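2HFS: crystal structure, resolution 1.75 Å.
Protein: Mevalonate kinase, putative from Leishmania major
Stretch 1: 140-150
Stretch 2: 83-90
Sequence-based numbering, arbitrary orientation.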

ATOM      1  N   ASN A 140      -5.708   9.958   9.363  1.00 10.62           N
ATOM      2  CA  ASN A 140      -6.166   8.667   8.828  1.00 11.54           C
ATOM      3  C   ASN A 140      -7.624   8.672   8.348  1.00 12.51           C
ATOM      4  O   ASN A 140      -7.922   8.150   7.279  1.00 14.14           O
ATOM      5  CB  ASN A 140      -5.904   7.538   9.836  1.00 11.73           C
ATOM      6  CG  ASN A 140      -5.955   6.153   9.207  1.00 13.86           C
ATOM      7  OD1 ASN A 140      -5.658   5.971   8.020  1.00 12.33           O
ATOM      8  ND2 ASN A 140      -6.316   5.159  10.012  1.00 14.19           N
ATOM      9  N   LEU A 141      -8.501   9.315   9.123  1.00 12.99           N
ATOM     10  CA  LEU A 141      -9.892   9.537   8.751  1.00 12.83           C
ATOM     11  C   LEU A 141     -10.040  10.434   7.539  1.00 11.99           C
ATOM     12  O   LEU A 141     -10.891  10.194   6.676  1.00 12.44           O
ATOM     13  CB  LEU A 141     -10.673  10.169   9.906  1.00 10.98           C
ATOM     14  CG  LEU A 141     -12.180  10.211   9.625  1.00 14.04           C
ATOM     15  CD1 LEU A 141     -12.744   8.822   9.841  1.00 14.10           C
ATOM     16  CD2 LEU A 141     -12.852  11.235  10.509  1.00 13.41           C
ATOM     17  N   SER A 142      -9.228  11.483   7.489  1.00 10.19           N
ATOM     18  CA  SER A 142      -9.263  12.406   6.368  1.00 10.55           C
ATOM     19  C   SER A 142      -8.855  11.640   5.105  1.00 10.29           C
ATOM     20  O   SER A 142      -9.498  11.789   4.066  1.00 10.25           O
ATOM     21  CB  SER A 142      -8.323  13.585   6.624  1.00 10.25           C
ATOM     22  OG  SER A 142      -8.444  14.556   5.605  1.00 11.89           O
ATOM     23  N   ALA A 143      -7.797  10.827   5.216  1.00 10.93           N
ATOM     24  CA  ALA A 143      -7.323  10.007   4.098  1.00 11.22           C
ATOM     25  C   ALA A 143      -8.428   9.041   3.698  1.00 12.50           C
ATOM     26  O   ALA A 143      -8.746   8.891   2.524  1.00 13.08           O
ATOM     27  CB  ALA A 143      -6.046   9.263   4.465  1.00 11.36           C
ATOM     28  N   PHE A 144      -9.056   8.428   4.692  1.00 11.23           N
ATOM     29  CA  PHE A 144     -10.113   7.460   4.419  1.00 13.60           C
ATOM     30  C   PHE A 144     -11.256   8.096   3.626  1.00 13.20           C
ATOM     31  O   PHE A 144     -11.802   7.484   2.697  1.00 13.06           O
ATOM     32  CB  PHE A 144     -10.642   6.843   5.711  1.00 13.02           C
ATOM     33  CG  PHE A 144     -11.679   5.773   5.480  1.00 16.66           C
ATOM     34  CD1 PHE A 144     -11.297   4.489   5.130  1.00 16.74           C
ATOM     35  CD2 PHE A 144     -13.026   6.061   5.589  1.00 14.52           C
ATOM     36  CE1 PHE A 144     -12.245   3.504   4.898  1.00 17.73           C
ATOM     37  CE2 PHE A 144     -13.981   5.084   5.353  1.00 18.38           C
ATOM     38  CZ  PHE A 144     -13.590   3.801   5.016  1.00 15.58           C
ATOM     39  N   VAL A 145     -11.611   9.324   3.992  1.00 14.41           N
ATOM     40  CA  VAL A 145     -12.704  10.020   3.318  1.00 15.40           C
ATOM     41  C   VAL A 145     -12.260  10.283   1.877  1.00 15.49           C
ATOM     42  O   VAL A 145     -13.009  10.042   0.931  1.00 13.92           O
ATOM     43  CB  VAL A 145     -13.085  11.337   4.063  1.00 15.45           C
ATOM     44  CG1 VAL A 145     -13.813  12.322   3.142  1.00 15.66           C
ATOM     45  CG2 VAL A 145     -13.890  11.034   5.331  1.00 16.36           C
ATOM     46  N   GLY A 146     -11.015  10.727   1.720  1.00 14.20           N
ATOM     47  CA  GLY A 146     -10.533  11.124   0.408  1.00 14.52           C
ATOM     48  C   GLY A 146     -10.368   9.948  -0.522  1.00 16.06           C
ATOM     49  O   GLY A 146     -10.600  10.070  -1.725  1.00 15.82           O
ATOM     50  N   GLU A 147      -9.945   8.814   0.042  1.00 17.29           N
ATOM     51  CA  GLU A 147      -9.824   7.552  -0.690  1.00 19.30           C
ATOM     52  C   GLU A 147     -11.160   7.160  -1.324  1.00 19.28           C
ATOM     53  O   GLU A 147     -11.213   6.336  -2.245  1.00 20.84           O
ATOM     54  CB  GLU A 147      -9.361   6.448   0.259  1.00 19.83           C
ATOM     55  CG  GLU A 147      -7.855   6.358   0.439  1.00 20.75           C
ATOM     56  CD  GLU A 147      -7.177   5.756  -0.777  1.00 26.49           C
ATOM     57  OE1 GLU A 147      -6.804   4.557  -0.721  1.00 26.89           O
ATOM     58  OE2 GLU A 147      -7.035   6.475  -1.794  1.00 27.88           O
ATOM     59  N   GLY A 148     -12.239   7.747  -0.816  1.00 21.24           N
ATOM     60  CA  GLY A 148     -13.567   7.591  -1.417  1.00 21.39           C
ATOM     61  C   GLY A 148     -13.658   8.135  -2.836  1.00 22.11           C
ATOM     62  O   GLY A 148     -14.585   7.801  -3.561  1.00 23.59           O
ATOM     63  N   GLY A 149     -12.704   8.986  -3.226  1.00 21.21           N
ATOM     64  CA  GLY A 149     -12.673   9.573  -4.571  1.00 22.78           C
ATOM     65  C   GLY A 149     -12.012   8.703  -5.632  1.00 23.74           C
ATOM     66  O   GLY A 149     -12.212   8.909  -6.834  1.00 23.67           O
ATOM     67  N   TYR A 150     -11.205   7.746  -5.187  1.00 25.96           N
ATOM     68  CA  TYR A 150     -10.625   6.731  -6.073  1.00 27.78           C
ATOM     69  C   TYR A 150     -11.519   5.486  -6.123  1.00 30.12           C
ATOM     70  O   TYR A 150     -12.307   5.239  -5.193  1.00 29.57           O
ATOM     71  CB  TYR A 150      -9.219   6.343  -5.609  1.00 27.20           C
ATOM     72  CG  TYR A 150      -8.153   7.391  -5.826  1.00 26.87           C
ATOM     73  CD1 TYR A 150      -7.862   8.334  -4.843  1.00 25.85           C
ATOM     74  CD2 TYR A 150      -7.412   7.425  -7.011  1.00 25.95           C
ATOM     75  CE1 TYR A 150      -6.864   9.299  -5.044  1.00 24.12           C
ATOM     76  CE2 TYR A 150      -6.417   8.392  -7.219  1.00 26.49           C
ATOM     77  CZ  TYR A 150      -6.158   9.326  -6.231  1.00 23.36           C
ATOM     78  OH  TYR A 150      -5.160  10.270  -6.415  1.00 26.65           O
TER
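Stretch 2, residues 83-90: QLVLDHLK

The most unusual feature of this contact is how closely the backbone of stretch 2 approaches at Gly146: the CA atoms of Gly146 and Leu84 lie 5.0 Å apart, the nearest such pair across the two stretches. Glycine makes this possible. Gly146 CA is 3.7 Å from Val85 CG2 and 3.9 Å from Leu84 CB, and a CB modelled ideally on Gly146 would fall 2.5 Å from Val85 CG2, a clear clash.

Residues 83-88 are helical, continuing a helix that begins earlier in the chain, as is also true of 140-146. The helix axes approach to 8.2 Å, and their N-to-C directions make an angle of 134°, so stretch 2 runs obliquely against the direction of stretch 1. The order of contacts agrees: Leu84 meets Val145, Gly146, Gly148 and Gly149, whereas His88, one turn later, reaches back to Leu141, Ser142 and Val145. Backbone bonds from Asp87 N to Gln83 O, His88 N to Leu84 O and Leu89 N to Val85 O, each 2.9 Å, document the regular turns of stretch 2. At Lys90 phi becomes positive (59°), and a Schellman motif closes the helix, with Lys90 N bonded to Asp87 O at 3.1 Å.

Leu84 points toward stretch 1 with chi1 m and chi2 t. Its CD1 lies 3.5 Å from Val145 O, 3.4 Å from Gly149 N and 3.7 Å from Gly148 C, so this methyl packs against main chain where Gly148 and Gly149 carry no side chains. On the same residue, Leu84 CB is 4.1 Å from Val145 CG1, an apolar contact.

His88 also points toward stretch 1. Val145 CG2 lies over one face of its ring, 3.9 Å from His88 ND1, while Leu141 CD2 approaches obliquely to 3.7 Å from His88 CE1. The CA-to-CB bond of Leu141 is directed sideways, but the end of its side chain comes nearer, which accounts for this contact.

Ser142 is buried among three residues of stretch 2: its OG is 3.5 Å from Val85 CG1, 3.7 Å from His88 CD2 and 3.7 Å from Leu89 CD1. All three partners are carbon atoms, and the hydroxyl is hydrogen-bonded elsewhere in the structure.

No hydrogen bond crosses between the stretches. The 409 Å² of surface buried, summed over both sides, therefore reflects van der Waals packing. Gln83 makes no contact with stretch 1; its NE2 instead donates to Asp87 OD1 at 3.0 Å, within stretch 2.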

ATOM      1  N   GLN A  83     -10.894  16.918  -3.404  1.00 14.25           N
ATOM      2  CA  GLN A  83     -12.038  17.732  -3.038  1.00 14.48           C
ATOM      3  C   GLN A  83     -12.722  17.156  -1.800  1.00 14.65           C
ATOM      4  O   GLN A  83     -13.173  17.899  -0.932  1.00 14.09           O
ATOM      5  CB  GLN A  83     -13.016  17.910  -4.211  1.00 15.99           C
ATOM      6  CG  GLN A  83     -14.086  18.976  -3.938  1.00 17.47           C
ATOM      7  CD  GLN A  83     -13.472  20.338  -3.654  1.00 20.24           C
ATOM      8  OE1 GLN A  83     -12.729  20.865  -4.476  1.00 23.42           O
ATOM      9  NE2 GLN A  83     -13.774  20.902  -2.489  1.00 22.65           N
ATOM     10  N   LEU A  84     -12.762  15.831  -1.709  1.00 12.18           N
ATOM     11  CA  LEU A  84     -13.309  15.152  -0.529  1.00 13.68           C
ATOM     12  C   LEU A  84     -12.585  15.553   0.748  1.00 13.47           C
ATOM     13  O   LEU A  84     -13.210  15.793   1.795  1.00 12.53           O
ATOM     14  CB  LEU A  84     -13.217  13.649  -0.725  1.00 13.23           C
ATOM     15  CG  LEU A  84     -14.422  13.139  -1.535  1.00 14.21           C
ATOM     16  CD1 LEU A  84     -14.244  11.699  -1.908  1.00 15.93           C
ATOM     17  CD2 LEU A  84     -15.704  13.338  -0.727  1.00 16.59           C
ATOM     18  N   VAL A  85     -11.256  15.618   0.651  1.00 12.89           N
ATOM     19  CA  VAL A  85     -10.409  16.015   1.779  1.00 12.64           C
ATOM     20  C   VAL A  85     -10.618  17.495   2.128  1.00 13.46           C
ATOM     21  O   VAL A  85     -10.767  17.846   3.302  1.00 12.56           O
ATOM     22  CB  VAL A  85      -8.922  15.717   1.492  1.00 13.35           C
ATOM     23  CG1 VAL A  85      -7.997  16.271   2.621  1.00 13.10           C
ATOM     24  CG2 VAL A  85      -8.722  14.206   1.295  1.00 10.83           C
ATOM     25  N   LEU A  86     -10.623  18.361   1.117  1.00 12.47           N
ATOM     26  CA  LEU A  86     -10.873  19.779   1.367  1.00 12.46           C
ATOM     27  C   LEU A  86     -12.208  19.987   2.084  1.00 13.69           C
ATOM     28  O   LEU A  86     -12.260  20.696   3.097  1.00 14.74           O
ATOM     29  CB  LEU A  86     -10.842  20.583   0.065  1.00 12.61           C
ATOM     30  CG  LEU A  86      -9.459  20.677  -0.576  1.00 11.99           C
ATOM     31  CD1 LEU A  86      -9.510  21.280  -1.997  1.00 12.70           C
ATOM     32  CD2 LEU A  86      -8.559  21.491   0.287  1.00  8.61           C
ATOM     33  N   ASP A  87     -13.263  19.367   1.563  1.00 14.69           N
ATOM     34  CA  ASP A  87     -14.608  19.457   2.179  1.00 16.74           C
ATOM     35  C   ASP A  87     -14.605  18.918   3.612  1.00 16.66           C
ATOM     36  O   ASP A  87     -15.181  19.529   4.508  1.00 18.55           O
ATOM     37  CB  ASP A  87     -15.652  18.720   1.338  1.00 17.61           C
ATOM     38  CG  ASP A  87     -15.873  19.361  -0.031  1.00 19.81           C
ATOM     39  OD1 ASP A  87     -15.661  20.585  -0.168  1.00 21.38           O
ATOM     40  OD2 ASP A  87     -16.246  18.705  -1.027  1.00 21.04           O
ATOM     41  N   HIS A  88     -13.943  17.783   3.821  1.00 16.30           N
ATOM     42  CA  HIS A  88     -13.855  17.167   5.142  1.00 16.47           C
ATOM     43  C   HIS A  88     -13.156  18.075   6.137  1.00 16.55           C
ATOM     44  O   HIS A  88     -13.542  18.150   7.299  1.00 16.49           O
ATOM     45  CB  HIS A  88     -13.117  15.828   5.057  1.00 16.84           C
ATOM     46  CG  HIS A  88     -12.889  15.175   6.384  1.00 17.02           C
ATOM     47  ND1 HIS A  88     -13.895  14.556   7.097  1.00 19.69           N
ATOM     48  CD2 HIS A  88     -11.764  15.041   7.126  1.00 16.50           C
ATOM     49  CE1 HIS A  88     -13.395  14.063   8.218  1.00 17.52           C
ATOM     50  NE2 HIS A  88     -12.109  14.356   8.265  1.00 19.17           N
ATOM     51  N   LEU A  89     -12.132  18.775   5.665  1.00 16.01           N
ATOM     52  CA  LEU A  89     -11.348  19.664   6.520  1.00 15.67           C
ATOM     53  C   LEU A  89     -11.882  21.096   6.563  1.00 15.91           C
ATOM     54  O   LEU A  89     -11.271  21.980   7.182  1.00 15.76           O
ATOM     55  CB  LEU A  89      -9.882  19.615   6.086  1.00 14.91           C
ATOM     56  CG  LEU A  89      -9.298  18.224   6.363  1.00 14.18           C
ATOM     57  CD1 LEU A  89      -7.838  18.147   5.982  1.00 14.04           C
ATOM     58  CD2 LEU A  89      -9.502  17.849   7.840  1.00 15.29           C
ATOM     59  N   LYS A  90     -13.019  21.301   5.898  1.00 14.97           N
ATOM     60  CA  LYS A  90     -13.697  22.584   5.850  1.00 16.53           C
ATOM     61  C   LYS A  90     -12.797  23.678   5.259  1.00 16.39           C
ATOM     62  O   LYS A  90     -12.712  24.786   5.775  1.00 18.62           O
ATOM     63  CB  LYS A  90     -14.233  22.957   7.245  1.00 17.25           C
ATOM     64  CG  LYS A  90     -15.184  21.903   7.824  1.00 21.25           C
ATOM     65  CD  LYS A  90     -16.610  22.118   7.369  1.00 25.55           C
ATOM     66  CE  LYS A  90     -17.353  20.798   7.189  1.00 27.81           C
ATOM     67  NZ  LYS A  90     -18.777  21.021   6.788  1.00 28.44           N
TER